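Local coordinates for cellulose-binding protein (Saccharophagus degradans, PDB 2YHG) that probably binds polysaccharide and may hydrolyse glycosidic bonds, this piece of it holding a nucleoside hydrolase-like domain followed by a C-terminal beta domain, at residues R28-H33 against D142-W147; V52-Y57 against G99-A104; E60-T65 against D107-M112; M112-Y117 against A129-I134. All blocks are in the same frame, centred on the assembly; numbering follows the deposited sequence.

Contact 1 of 4, residues R28-H33 against D142-W147; sequences RYRVIH and DPRPVW
The guanidinium of Arg30 and the carboxylate of Asp142 lie stacked, their planes 5° apart. The two side chains run past each other in opposite directions. Asp142 CB sits over one face of the guanidinium, offset toward its rim, and Val146 CB lies over the opposite face. Arg30 NE and Asp142 OD2 form a long salt bridge of 3.8 Å, of charges only, since no N-H points at the oxygen. The edge does the bonding instead: Arg30 NH1 gives a hydrogen bond of 2.9 Å to Arg144 O, which lies close to the guanidinium plane. A bend at chi3 (63°) turns the group back to that carbonyl. Arg30 NE has a further salt bridge with Glu60 of strand 58-64. Beside this network, strands 30-35 and 146-150 pair in parallel, as central neighbours in the Rossmann-like sheet of the nucleoside hydrolase-like domain. Trp147 N bonds Arg30 O at 3.0 Å, and Ile32 N bonds Trp147 O at 2.8 Å. Arg144 holds Asp142 in a side-on salt bridge, NE to OD1 and NH2 to OD2, both on syn lone pairs. Its NH1 reaches Arg28 O at 2.8 Å from above the carbonyl plane, and also meets Asp58. Arg30 CG covers a face of this second guanidinium.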
loop_
_atom_site.group_PDB
_atom_site.type_symbol
_atom_site.label_atom_id
_atom_site.label_comp_id
_atom_site.label_asym_id
_atom_site.label_seq_id
_atom_site.Cartn_x
_atom_site.Cartn_y
_atom_site.Cartn_z
ATOM N N ARG A 28 5.446 -10.463 2.754
ATOM C CA ARG A 28 4.247 -9.684 3.024
ATOM C C ARG A 28 4.583 -8.569 3.982
ATOM O O ARG A 28 5.380 -8.750 4.905
ATOM C CB ARG A 28 3.147 -10.566 3.634
ATOM C CG ARG A 28 2.620 -11.688 2.745
ATOM C CD ARG A 28 1.592 -12.527 3.501
ATOM N NE ARG A 28 0.861 -13.420 2.597
ATOM C CZ ARG A 28 1.073 -14.707 2.447
ATOM N NH1 ARG A 28 2.084 -15.296 3.060
ATOM N NH2 ARG A 28 0.266 -15.400 1.660
ATOM N N TYR A 29 3.868 -7.470 3.833
ATOM C CA TYR A 29 3.942 -6.367 4.765
ATOM C C TYR A 29 2.745 -6.389 5.718
ATOM O O TYR A 29 1.661 -6.863 5.394
ATOM C CB TYR A 29 4.014 -5.029 3.979
ATOM C CG TYR A 29 5.258 -4.932 3.094
ATOM C CD1 TYR A 29 6.542 -5.051 3.598
ATOM C CD2 TYR A 29 5.134 -4.769 1.737
ATOM C CE1 TYR A 29 7.660 -4.988 2.738
ATOM C CE2 TYR A 29 6.204 -4.673 0.905
ATOM C CZ TYR A 29 7.472 -4.764 1.401
ATOM O OH TYR A 29 8.557 -4.657 0.524
ATOM N N ARG A 30 2.967 -5.795 6.889
ATOM C CA ARG A 30 1.967 -5.705 7.946
ATOM C C ARG A 30 1.251 -4.375 7.822
ATOM O O ARG A 30 1.899 -3.325 7.843
ATOM C CB ARG A 30 2.652 -5.784 9.300
ATOM C CG ARG A 30 3.468 -7.069 9.539
ATOM C CD ARG A 30 4.223 -7.016 10.844
ATOM N NE ARG A 30 3.308 -6.938 11.975
ATOM C CZ ARG A 30 3.665 -6.556 13.194
ATOM N NH1 ARG A 30 4.916 -6.131 13.429
ATOM N NH2 ARG A 30 2.786 -6.571 14.164
ATOM N N VAL A 31 -0.070 -4.415 7.814
ATOM C CA VAL A 31 -0.847 -3.194 7.601
ATOM C C VAL A 31 -2.089 -3.195 8.481
ATOM O O VAL A 31 -2.786 -4.213 8.611
ATOM C CB VAL A 31 -1.252 -3.031 6.121
ATOM C CG1 VAL A 31 -1.929 -1.660 5.903
ATOM C CG2 VAL A 31 -0.074 -3.155 5.193
ATOM N N ILE A 32 -2.388 -2.023 9.059
ATOM C CA ILE A 32 -3.586 -1.757 9.798
ATOM C C ILE A 32 -4.229 -0.542 9.118
ATOM O O ILE A 32 -3.572 0.485 8.955
ATOM C CB ILE A 32 -3.237 -1.407 11.254
ATOM C CG1 ILE A 32 -2.661 -2.633 11.966
ATOM C CG2 ILE A 32 -4.437 -0.812 11.981
ATOM C CD1 ILE A 32 -1.993 -2.305 13.289
ATOM N N HIS A 33 -5.522 -0.629 8.817
ATOM C CA HIS A 33 -6.253 0.487 8.233
ATOM C C HIS A 33 -7.178 1.097 9.246
ATOM O O HIS A 33 -7.891 0.403 9.968
ATOM C CB HIS A 33 -7.051 0.053 7.030
ATOM C CG HIS A 33 -6.204 -0.472 5.945
ATOM N ND1 HIS A 33 -5.181 0.278 5.407
ATOM C CD2 HIS A 33 -6.239 -1.650 5.273
ATOM C CE1 HIS A 33 -4.637 -0.437 4.435
ATOM N NE2 HIS A 33 -5.242 -1.614 4.342
ATOM N N ASP A 142 7.446 -9.343 16.027
ATOM C CA ASP A 142 7.626 -9.590 14.608
ATOM C C ASP A 142 8.616 -8.526 14.139
ATOM O O ASP A 142 8.368 -7.344 14.341
ATOM C CB ASP A 142 6.239 -9.450 13.959
ATOM C CG ASP A 142 6.208 -9.848 12.509
ATOM O OD1 ASP A 142 7.160 -9.571 11.760
ATOM O OD2 ASP A 142 5.106 -10.295 12.054
ATOM N N PRO A 143 9.717 -8.898 13.472
ATOM C CA PRO A 143 10.728 -7.896 13.082
ATOM C C PRO A 143 10.248 -6.929 12.011
ATOM O O PRO A 143 10.898 -5.908 11.764
ATOM C CB PRO A 143 11.899 -8.746 12.561
ATOM C CG PRO A 143 11.251 -9.995 12.103
ATOM C CD PRO A 143 10.181 -10.255 13.146
ATOM N N ARG A 144 9.165 -7.288 11.327
ATOM C CA ARG A 144 8.650 -6.428 10.307
ATOM C C ARG A 144 7.973 -5.212 10.954
ATOM O O ARG A 144 7.224 -5.355 11.914
ATOM C CB ARG A 144 7.622 -7.175 9.483
ATOM C CG ARG A 144 8.207 -8.309 8.619
ATOM C CD ARG A 144 7.100 -9.055 7.929
ATOM N NE ARG A 144 6.171 -9.661 8.875
ATOM C CZ ARG A 144 4.980 -10.127 8.543
ATOM N NH1 ARG A 144 4.572 -10.058 7.280
ATOM N NH2 ARG A 144 4.198 -10.656 9.461
ATOM N N PRO A 145 8.150 -4.037 10.378
ATOM C CA PRO A 145 7.431 -2.873 10.858
ATOM C C PRO A 145 5.946 -2.996 10.539
ATOM O O PRO A 145 5.537 -3.826 9.735
ATOM C CB PRO A 145 8.082 -1.734 10.085
ATOM C CG PRO A 145 8.713 -2.342 8.912
ATOM C CD PRO A 145 9.041 -3.737 9.252
ATOM N N VAL A 146 5.158 -2.135 11.155
ATOM C CA VAL A 146 3.779 -2.119 10.791
ATOM C C VAL A 146 3.307 -0.754 10.370
ATOM O O VAL A 146 3.706 0.304 10.884
ATOM C CB VAL A 146 2.933 -2.719 11.884
ATOM C CG1 VAL A 146 3.118 -1.941 13.132
ATOM C CG2 VAL A 146 1.473 -2.833 11.474
ATOM N N TRP A 147 2.549 -0.795 9.278
ATOM C CA TRP A 147 1.922 0.378 8.719
ATOM C C TRP A 147 0.573 0.579 9.358
ATOM O O TRP A 147 -0.216 -0.360 9.487
ATOM C CB TRP A 147 1.726 0.244 7.224
ATOM C CG TRP A 147 2.998 0.324 6.480
ATOM C CD1 TRP A 147 3.928 -0.675 6.319
ATOM C CD2 TRP A 147 3.573 1.495 5.905
ATOM N NE1 TRP A 147 5.041 -0.184 5.704
ATOM C CE2 TRP A 147 4.857 1.141 5.435
ATOM C CE3 TRP A 147 3.146 2.817 5.768
ATOM C CZ2 TRP A 147 5.704 2.074 4.853
ATOM C CZ3 TRP A 147 3.972 3.730 5.167
ATOM C CH2 TRP A 147 5.261 3.350 4.725
HETATM O O HOH W 1 5.781 -4.634 7.142
#

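Contact 2 of 4, residues V52-Y57 against G99-A104; sequences VMANEY and GFPTPA
Asn55 has CG between its backbone N and carbonyl carbon (chi1 70°), while Phe100 has CG beside its own N. With these turns the two side chains run alongside each other and point the same way. Asn55 CB sits 3.7 Å from the centroid of the Phe100 ring and only 6° off the ring normal, a CH-pi contact over the face. The amide is turned 35° from the ring plane, and its OD1 comes to 3.5 Å from Phe100 CZ. Val52 O meets the same ring at its edge, 3.4 Å from CZ. Arg318 of helix 308-323 bonds both Val52 O and Asn55 OD1, so these two oxygens share one guanidinium nitrogen. The 3-10 turn 54-56 joins helix 42-52 to strand 58-64 of the nucleoside hydrolase-like domain, an alpha-to-beta connection, and packs on the loop leading into helix 103-108. Ala54 CB touches Pro101 CD at 3.6 Å. On the backbone, Asn55 CA makes a CA-H...O contact of 3.5 Å with Gly99 O. A water gives hydrogen bonds to Gly99 O, at 2.6 Å, and to Tyr57 O.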
loop_
_atom_site.group_PDB
_atom_site.type_symbol
_atom_site.label_atom_id
_atom_site.label_comp_id
_atom_site.label_asym_id
_atom_site.label_seq_id
_atom_site.Cartn_x
_atom_site.Cartn_y
_atom_site.Cartn_z
ATOM N N VAL A 52 -9.916 -8.581 -1.530
ATOM C CA VAL A 52 -9.577 -9.545 -2.591
ATOM C C VAL A 52 -8.085 -9.559 -2.905
ATOM O O VAL A 52 -7.618 -10.453 -3.605
ATOM C CB VAL A 52 -10.440 -9.389 -3.859
ATOM C CG1 VAL A 52 -11.916 -9.562 -3.540
ATOM C CG2 VAL A 52 -10.150 -8.087 -4.610
ATOM N N MET A 53 -7.348 -8.600 -2.355
ATOM C CA MET A 53 -5.879 -8.555 -2.379
ATOM C C MET A 53 -5.262 -9.085 -1.077
ATOM O O MET A 53 -4.041 -9.059 -0.949
ATOM C CB MET A 53 -5.384 -7.086 -2.624
ATOM C CG MET A 53 -5.757 -6.544 -4.008
ATOM S SD MET A 53 -5.180 -4.874 -4.303
ATOM C CE MET A 53 -3.433 -5.177 -4.529
ATOM N N ALA A 54 -6.071 -9.523 -0.126
ATOM C CA ALA A 54 -5.574 -9.687 1.244
ATOM C C ALA A 54 -4.560 -10.813 1.399
ATOM O O ALA A 54 -3.801 -10.847 2.348
ATOM C CB ALA A 54 -6.717 -9.853 2.235
ATOM N N ASN A 55 -4.549 -11.767 0.473
ATOM C CA ASN A 55 -3.537 -12.810 0.485
ATOM C C ASN A 55 -2.110 -12.259 0.334
ATOM O O ASN A 55 -1.147 -12.952 0.659
ATOM C CB ASN A 55 -3.789 -13.814 -0.652
ATOM C CG ASN A 55 -3.506 -13.198 -2.005
ATOM O OD1 ASN A 55 -4.190 -12.245 -2.400
ATOM N ND2 ASN A 55 -2.486 -13.701 -2.707
ATOM N N GLU A 56 -1.965 -11.037 -0.169
ATOM C CA GLU A 56 -0.662 -10.428 -0.404
ATOM C C GLU A 56 -0.128 -9.670 0.801
ATOM O O GLU A 56 1.001 -9.170 0.716
ATOM C CB GLU A 56 -0.736 -9.423 -1.586
ATOM C CG GLU A 56 -1.293 -10.000 -2.868
ATOM C CD GLU A 56 -0.472 -11.112 -3.498
ATOM O OE1 GLU A 56 0.745 -11.269 -3.179
ATOM O OE2 GLU A 56 -1.013 -11.748 -4.444
ATOM N N TYR A 57 -0.898 -9.601 1.880
ATOM C CA TYR A 57 -0.605 -8.766 3.043
ATOM C C TYR A 57 -0.712 -9.601 4.305
ATOM O O TYR A 57 -1.380 -10.645 4.301
ATOM C CB TYR A 57 -1.660 -7.641 3.185
ATOM C CG TYR A 57 -1.697 -6.674 2.028
ATOM C CD1 TYR A 57 -2.278 -7.003 0.831
ATOM C CD2 TYR A 57 -1.133 -5.415 2.146
ATOM C CE1 TYR A 57 -2.356 -6.107 -0.202
ATOM C CE2 TYR A 57 -1.221 -4.491 1.118
ATOM C CZ TYR A 57 -1.841 -4.826 -0.053
ATOM O OH TYR A 57 -1.987 -3.953 -1.098
ATOM N N GLY A 99 -3.080 -18.018 1.567
ATOM C CA GLY A 99 -2.893 -16.959 2.547
ATOM C C GLY A 99 -4.004 -15.933 2.622
ATOM O O GLY A 99 -3.830 -14.914 3.279
ATOM N N PHE A 100 -5.173 -16.198 2.060
ATOM C CA PHE A 100 -6.305 -15.312 2.373
ATOM C C PHE A 100 -6.632 -15.433 3.841
ATOM O O PHE A 100 -6.706 -16.543 4.361
ATOM C CB PHE A 100 -7.538 -15.635 1.501
ATOM C CG PHE A 100 -7.508 -14.955 0.156
ATOM C CD1 PHE A 100 -7.819 -13.599 0.044
ATOM C CD2 PHE A 100 -7.123 -15.633 -0.987
ATOM C CE1 PHE A 100 -7.744 -12.968 -1.137
ATOM C CE2 PHE A 100 -7.124 -14.992 -2.217
ATOM C CZ PHE A 100 -7.368 -13.623 -2.280
ATOM N N PRO A 101 -6.855 -14.313 4.517
ATOM C CA PRO A 101 -7.217 -14.403 5.926
ATOM C C PRO A 101 -8.610 -15.017 6.116
ATOM O O PRO A 101 -9.499 -14.809 5.293
ATOM C CB PRO A 101 -7.199 -12.934 6.379
ATOM C CG PRO A 101 -7.393 -12.137 5.137
ATOM C CD PRO A 101 -6.753 -12.919 4.037
ATOM N N THR A 102 -8.803 -15.780 7.190
ATOM C CA THR A 102 -10.104 -16.379 7.398
ATOM C C THR A 102 -11.130 -15.301 7.753
ATOM O O THR A 102 -10.800 -14.293 8.366
ATOM C CB THR A 102 -10.082 -17.459 8.476
ATOM O OG1 THR A 102 -9.829 -16.825 9.726
ATOM C CG2 THR A 102 -9.044 -18.543 8.196
ATOM N N PRO A 103 -12.397 -15.571 7.448
ATOM C CA PRO A 103 -13.444 -14.681 7.896
ATOM C C PRO A 103 -13.451 -14.479 9.394
ATOM O O PRO A 103 -13.586 -13.333 9.859
ATOM C CB PRO A 103 -14.720 -15.367 7.409
ATOM C CG PRO A 103 -14.300 -16.091 6.162
ATOM C CD PRO A 103 -12.924 -16.612 6.536
ATOM N N ALA A 104 -13.170 -15.525 10.159
ATOM C CA ALA A 104 -13.147 -15.390 11.592
ATOM C C ALA A 104 -12.021 -14.451 12.049
ATOM O O ALA A 104 -12.191 -13.680 12.992
ATOM C CB ALA A 104 -13.020 -16.769 12.285
HETATM O O HOH W 2 -1.918 -13.418 4.286
#

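Contact 3 of 4, residues E60-T65 against D107-M112; sequences EGIITT and DSINVM
Strand 60-64 and strand 110-112 pair in parallel, their axes 4.8 Å apart at closest approach and 36° from aligned. Ile62 is bonded to the segment 107-112 twice: its N bonds Ile109 O at 2.9 Å, and its O accepts from Val111 N at 3.2 Å. Thr64 N then bonds Val111 O at 3.0 Å, in the carbonyl plane. Side chains alternate between the two faces. On one, Ile63 and Val111 lie side by side and point the same way, CG1 of Ile63 to CG2 of Val111 at 3.9 Å. Leu133 and Ala129 of helix 129-139 pack on Val111 there, and Ile134 packs on Ile63. Strand 110-112 is an edge of the six-stranded parallel sheet of the nucleoside hydrolase-like domain. The connection from strand 58-64 through helices 77-93 and 103-108 to strand 110-112 is a beta-alpha-beta crossover. Helix 77-93 covers the other face, where Val79 touches Thr64 and Asn110. On this face Met112 bends at chi2 and chi3, both near -65°, which brings SD back across Thr64, 4.0 Å from Thr64 CB. A water joins Ile62 O, Thr64 OG1 and Asn110 OD1, while Asn110 ND2 bonds Asp80. Just before strand 110-112, Ile109 lays its CD1 3.5 Å from Gly61 N and its CG2 against Glu60 O.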
loop_
_atom_site.group_PDB
_atom_site.type_symbol
_atom_site.label_atom_id
_atom_site.label_comp_id
_atom_site.label_asym_id
_atom_site.label_seq_id
_atom_site.Cartn_x
_atom_site.Cartn_y
_atom_site.Cartn_z
ATOM N N GLU A 60 -3.759 -6.564 9.814
ATOM C CA GLU A 60 -3.812 -6.720 11.263
ATOM C C GLU A 60 -4.857 -5.839 11.942
ATOM O O GLU A 60 -5.088 -5.949 13.126
ATOM C CB GLU A 60 -2.428 -6.503 11.891
ATOM C CG GLU A 60 -1.470 -7.569 11.468
ATOM C CD GLU A 60 -0.090 -7.496 12.098
ATOM O OE1 GLU A 60 0.059 -6.884 13.158
ATOM O OE2 GLU A 60 0.852 -8.189 11.587
ATOM N N GLY A 61 -5.559 -4.997 11.189
ATOM C CA GLY A 61 -6.658 -4.234 11.759
ATOM C C GLY A 61 -7.504 -3.577 10.699
ATOM O O GLY A 61 -6.976 -3.105 9.708
ATOM N N ILE A 62 -8.799 -3.546 10.945
ATOM C CA ILE A 62 -9.755 -2.783 10.164
ATOM C C ILE A 62 -10.537 -1.951 11.157
ATOM O O ILE A 62 -11.405 -2.473 11.856
ATOM C CB ILE A 62 -10.695 -3.670 9.314
ATOM C CG1 ILE A 62 -9.931 -4.667 8.447
ATOM C CG2 ILE A 62 -11.638 -2.770 8.498
ATOM C CD1 ILE A 62 -10.801 -5.767 7.891
ATOM N N ILE A 63 -10.179 -0.674 11.278
ATOM C CA ILE A 63 -10.621 0.142 12.386
ATOM C C ILE A 63 -11.549 1.243 11.897
ATOM O O ILE A 63 -11.151 2.056 11.085
ATOM C CB ILE A 63 -9.387 0.774 13.097
ATOM C CG1 ILE A 63 -8.532 -0.321 13.744
ATOM C CG2 ILE A 63 -9.836 1.808 14.131
ATOM C CD1 ILE A 63 -7.165 0.134 14.199
ATOM N N THR A 64 -12.783 1.255 12.393
ATOM C CA THR A 64 -13.752 2.266 12.022
ATOM C C THR A 64 -13.596 3.485 12.932
ATOM O O THR A 64 -13.616 3.374 14.156
ATOM C CB THR A 64 -15.180 1.684 12.164
ATOM O OG1 THR A 64 -15.387 0.686 11.162
ATOM C CG2 THR A 64 -16.244 2.772 11.990
ATOM N N THR A 65 -13.464 4.663 12.322
ATOM C CA THR A 65 -13.147 5.887 13.052
ATOM C C THR A 65 -13.672 7.100 12.272
ATOM O O THR A 65 -14.638 7.002 11.502
ATOM C CB THR A 65 -11.638 5.932 13.373
ATOM O OG1 THR A 65 -11.314 7.002 14.259
ATOM C CG2 THR A 65 -10.784 5.984 12.164
ATOM N N ASP A 107 -13.035 -10.881 11.324
ATOM C CA ASP A 107 -14.006 -10.436 12.296
ATOM C C ASP A 107 -13.298 -9.983 13.581
ATOM O O ASP A 107 -13.709 -9.001 14.214
ATOM C CB ASP A 107 -14.978 -11.561 12.650
ATOM C CG ASP A 107 -15.894 -11.973 11.503
ATOM O OD1 ASP A 107 -16.071 -11.204 10.539
ATOM O OD2 ASP A 107 -16.391 -13.136 11.556
ATOM N N SER A 108 -12.250 -10.707 13.990
ATOM C CA SER A 108 -11.564 -10.409 15.231
ATOM C C SER A 108 -10.795 -9.088 15.242
ATOM O O SER A 108 -10.492 -8.579 16.292
ATOM C CB SER A 108 -10.623 -11.556 15.614
ATOM O OG SER A 108 -9.402 -11.531 14.923
ATOM N N ILE A 109 -10.475 -8.577 14.058
ATOM C CA ILE A 109 -9.709 -7.336 13.904
ATOM C C ILE A 109 -10.565 -6.184 13.343
ATOM O O ILE A 109 -10.034 -5.118 13.035
ATOM C CB ILE A 109 -8.430 -7.544 13.076
ATOM C CG1 ILE A 109 -8.738 -8.009 11.655
ATOM C CG2 ILE A 109 -7.506 -8.511 13.791
ATOM C CD1 ILE A 109 -7.598 -7.812 10.657
ATOM N N ASN A 110 -11.880 -6.391 13.319
ATOM C CA ASN A 110 -12.879 -5.403 12.935
ATOM C C ASN A 110 -13.344 -4.723 14.200
ATOM O O ASN A 110 -14.210 -5.254 14.927
ATOM C CB ASN A 110 -14.016 -6.157 12.235
ATOM C CG ASN A 110 -15.254 -5.323 12.025
ATOM O OD1 ASN A 110 -15.229 -4.094 12.147
ATOM N ND2 ASN A 110 -16.367 -5.993 11.729
ATOM N N VAL A 111 -12.814 -3.531 14.478
ATOM C CA VAL A 111 -13.022 -2.869 15.750
ATOM C C VAL A 111 -13.221 -1.370 15.573
ATOM O O VAL A 111 -12.845 -0.817 14.530
ATOM C CB VAL A 111 -11.870 -3.144 16.763
ATOM C CG1 VAL A 111 -11.672 -4.659 16.986
ATOM C CG2 VAL A 111 -10.548 -2.487 16.319
ATOM N N MET A 112 -13.741 -0.730 16.615
ATOM C CA MET A 112 -13.867 0.701 16.660
ATOM C C MET A 112 -12.580 1.370 17.085
ATOM O O MET A 112 -11.954 0.961 18.058
ATOM C CB MET A 112 -14.958 1.095 17.630
ATOM C CG MET A 112 -16.356 0.677 17.220
ATOM S SD MET A 112 -16.971 1.411 15.701
ATOM C CE MET A 112 -17.061 3.131 16.140
HETATM O O HOH W 3 -14.089 -1.650 11.561
#

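Contact 4 of 4, residues M112-Y117 against A129-I134; sequences MGQRGY and AGSNLI. With EDO (1,2-ethanediol), chain J.
Met112 O takes a hydrogen bond from Gly130 N at 2.8 Å, the one direct hydrogen bond between the loop 112-117 and the start of helix 129-139. The bond is bent, with 142° at the hydrogen, and the donor is tilted 30° from the carbonyl plane. Ala129 CB rests 3.6 Å from the same oxygen. Gly113 and Gly130, neither with a side chain, have their CA atoms 4.2 Å apart. Next to this, Gln114 brings OE1 to 3.8 Å from Ser131 CB, its chain bent at chi2 (-46°). The amide is fixed from outside: OE1 bonds Ser128 OG, and NE2 bonds the carbonyls of Asp121 and Lys126. Ser131 OG turns back between its backbone N and carbonyl carbon and accepts from Ser128 N. Farther out, a 1,2-ethanediol, probably from the crystallisation liquor, takes bonds of 2.9 Å from Arg115 N to O1 and from Arg115 NE to O2. It also bonds Asp121. Thr64 and Thr65 hold the loop at its base through Gly113 and Gln114. Such a loop, running from the C-terminal end of a parallel strand to the first turn of the next helix, is a beta-alpha connection of an alpha/beta sheet.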
loop_
_atom_site.group_PDB
_atom_site.type_symbol
_atom_site.label_atom_id
_atom_site.label_comp_id
_atom_site.label_asym_id
_atom_site.label_seq_id
_atom_site.Cartn_x
_atom_site.Cartn_y
_atom_site.Cartn_z
ATOM N N MET A 112 -13.741 -0.730 16.615
ATOM C CA MET A 112 -13.867 0.701 16.660
ATOM C C MET A 112 -12.580 1.370 17.085
ATOM O O MET A 112 -11.954 0.961 18.058
ATOM C CB MET A 112 -14.958 1.095 17.630
ATOM C CG MET A 112 -16.356 0.677 17.220
ATOM S SD MET A 112 -16.971 1.411 15.701
ATOM C CE MET A 112 -17.061 3.131 16.140
ATOM N N GLY A 113 -12.251 2.465 16.428
ATOM C CA GLY A 113 -11.223 3.402 16.835
ATOM C C GLY A 113 -11.821 4.595 17.537
ATOM O O GLY A 113 -12.850 4.499 18.207
ATOM N N GLN A 114 -11.192 5.756 17.376
ATOM C CA GLN A 114 -11.725 6.953 18.050
ATOM C C GLN A 114 -13.095 7.275 17.454
ATOM O O GLN A 114 -13.282 7.244 16.220
ATOM C CB GLN A 114 -10.819 8.161 17.888
ATOM C CG GLN A 114 -9.357 7.934 18.269
ATOM C CD GLN A 114 -9.192 7.199 19.583
ATOM O OE1 GLN A 114 -8.867 6.016 19.608
ATOM N NE2 GLN A 114 -9.423 7.878 20.680
ATOM N N ARG A 115 -14.038 7.654 18.328
ATOM C CA ARG A 115 -15.414 7.943 17.923
ATOM C C ARG A 115 -15.657 9.417 17.677
ATOM O O ARG A 115 -16.723 9.770 17.179
ATOM C CB ARG A 115 -16.396 7.403 18.936
ATOM C CG ARG A 115 -16.368 5.908 19.041
ATOM C CD ARG A 115 -17.364 5.391 20.070
ATOM N NE ARG A 115 -17.026 5.822 21.422
ATOM C CZ ARG A 115 -17.897 5.917 22.416
ATOM N NH1 ARG A 115 -19.164 5.660 22.190
ATOM N NH2 ARG A 115 -17.475 6.152 23.651
ATOM N N GLY A 116 -14.707 10.265 18.053
ATOM C CA GLY A 116 -14.770 11.699 17.835
ATOM C C GLY A 116 -13.607 12.182 17.019
ATOM O O GLY A 116 -12.727 11.407 16.620
ATOM N N TYR A 117 -13.581 13.494 16.766
ATOM C CA TYR A 117 -12.704 14.076 15.765
ATOM C C TYR A 117 -11.347 14.550 16.293
ATOM O O TYR A 117 -11.255 15.279 17.278
ATOM C CB TYR A 117 -13.415 15.269 15.110
ATOM C CG TYR A 117 -12.498 16.050 14.203
ATOM C CD1 TYR A 117 -12.074 15.516 12.993
ATOM C CD2 TYR A 117 -11.991 17.277 14.572
ATOM C CE1 TYR A 117 -11.143 16.182 12.189
ATOM C CE2 TYR A 117 -11.074 17.965 13.784
ATOM C CZ TYR A 117 -10.621 17.382 12.614
ATOM O OH TYR A 117 -9.646 17.978 11.830
ATOM N N ALA A 129 -10.655 0.334 21.243
ATOM C CA ALA A 129 -10.204 -0.975 20.790
ATOM C C ALA A 129 -9.150 -0.820 19.705
ATOM O O ALA A 129 -8.141 -1.518 19.693
ATOM C CB ALA A 129 -11.367 -1.823 20.336
ATOM N N GLY A 130 -9.376 0.111 18.788
ATOM C CA GLY A 130 -8.443 0.305 17.694
ATOM C C GLY A 130 -7.100 0.864 18.112
ATOM O O GLY A 130 -6.062 0.429 17.622
ATOM N N SER A 131 -7.082 1.827 19.036
ATOM C CA SER A 131 -5.818 2.376 19.463
ATOM C C SER A 131 -5.018 1.313 20.198
ATOM O O SER A 131 -3.825 1.181 19.998
ATOM C CB SER A 131 -5.998 3.673 20.271
ATOM O OG SER A 131 -6.665 3.481 21.496
ATOM N N ASN A 132 -5.691 0.560 21.053
ATOM C CA ASN A 132 -4.995 -0.517 21.748
ATOM C C ASN A 132 -4.522 -1.585 20.769
ATOM O O ASN A 132 -3.450 -2.173 21.001
ATOM C CB ASN A 132 -5.901 -1.149 22.812
ATOM C CG ASN A 132 -6.076 -0.289 24.032
ATOM O OD1 ASN A 132 -5.289 0.630 24.286
ATOM N ND2 ASN A 132 -7.113 -0.580 24.807
ATOM N N LEU A 133 -5.271 -1.869 19.717
ATOM C CA LEU A 133 -4.864 -2.840 18.711
ATOM C C LEU A 133 -3.564 -2.397 18.044
ATOM O O LEU A 133 -2.648 -3.202 17.829
ATOM C CB LEU A 133 -6.010 -3.025 17.695
ATOM C CG LEU A 133 -5.785 -3.999 16.523
ATOM C CD1 LEU A 133 -7.103 -4.320 15.880
ATOM C CD2 LEU A 133 -4.868 -3.406 15.424
ATOM N N ILE A 134 -3.441 -1.111 17.718
ATOM C CA ILE A 134 -2.243 -0.594 17.146
ATOM C C ILE A 134 -1.069 -0.780 18.096
ATOM O O ILE A 134 0.023 -1.182 17.685
ATOM C CB ILE A 134 -2.421 0.873 16.691
ATOM C CG1 ILE A 134 -3.408 0.955 15.552
ATOM C CG2 ILE A 134 -1.093 1.499 16.328
ATOM C CD1 ILE A 134 -3.905 2.354 15.263
HETATM C C1 EDO J . -12.813 7.142 22.106
HETATM O O1 EDO J . -13.734 7.762 21.225
HETATM C C2 EDO J . -12.988 5.651 22.066
HETATM O O2 EDO J . -14.328 5.328 22.433
#

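Overall arrangement
From the N terminus, strand 30-35 comes first and pairs with strand 146-150 only much later; contact 1 closes this long loop, and contacts 2, 3 and 4 close shorter loops inside it. Contact 2 joins the turn before strand 58-64 to the entry of helix 103-108. Contact 3 pairs strand 58-64 with strand 110-112, and its segments alternate with those of contact 2. Contact 4 follows contact 3 in series, shares Met112 with it, and leads into helix 129-139. Contacts 1 and 3 lie in one parallel sheet and meet at the Arg30-Glu60 salt bridge. Arg28 links contact 1 to contact 2 at Asn55. Ile32 packs on Leu133, so contact 4's helix lies against contact 1's strand.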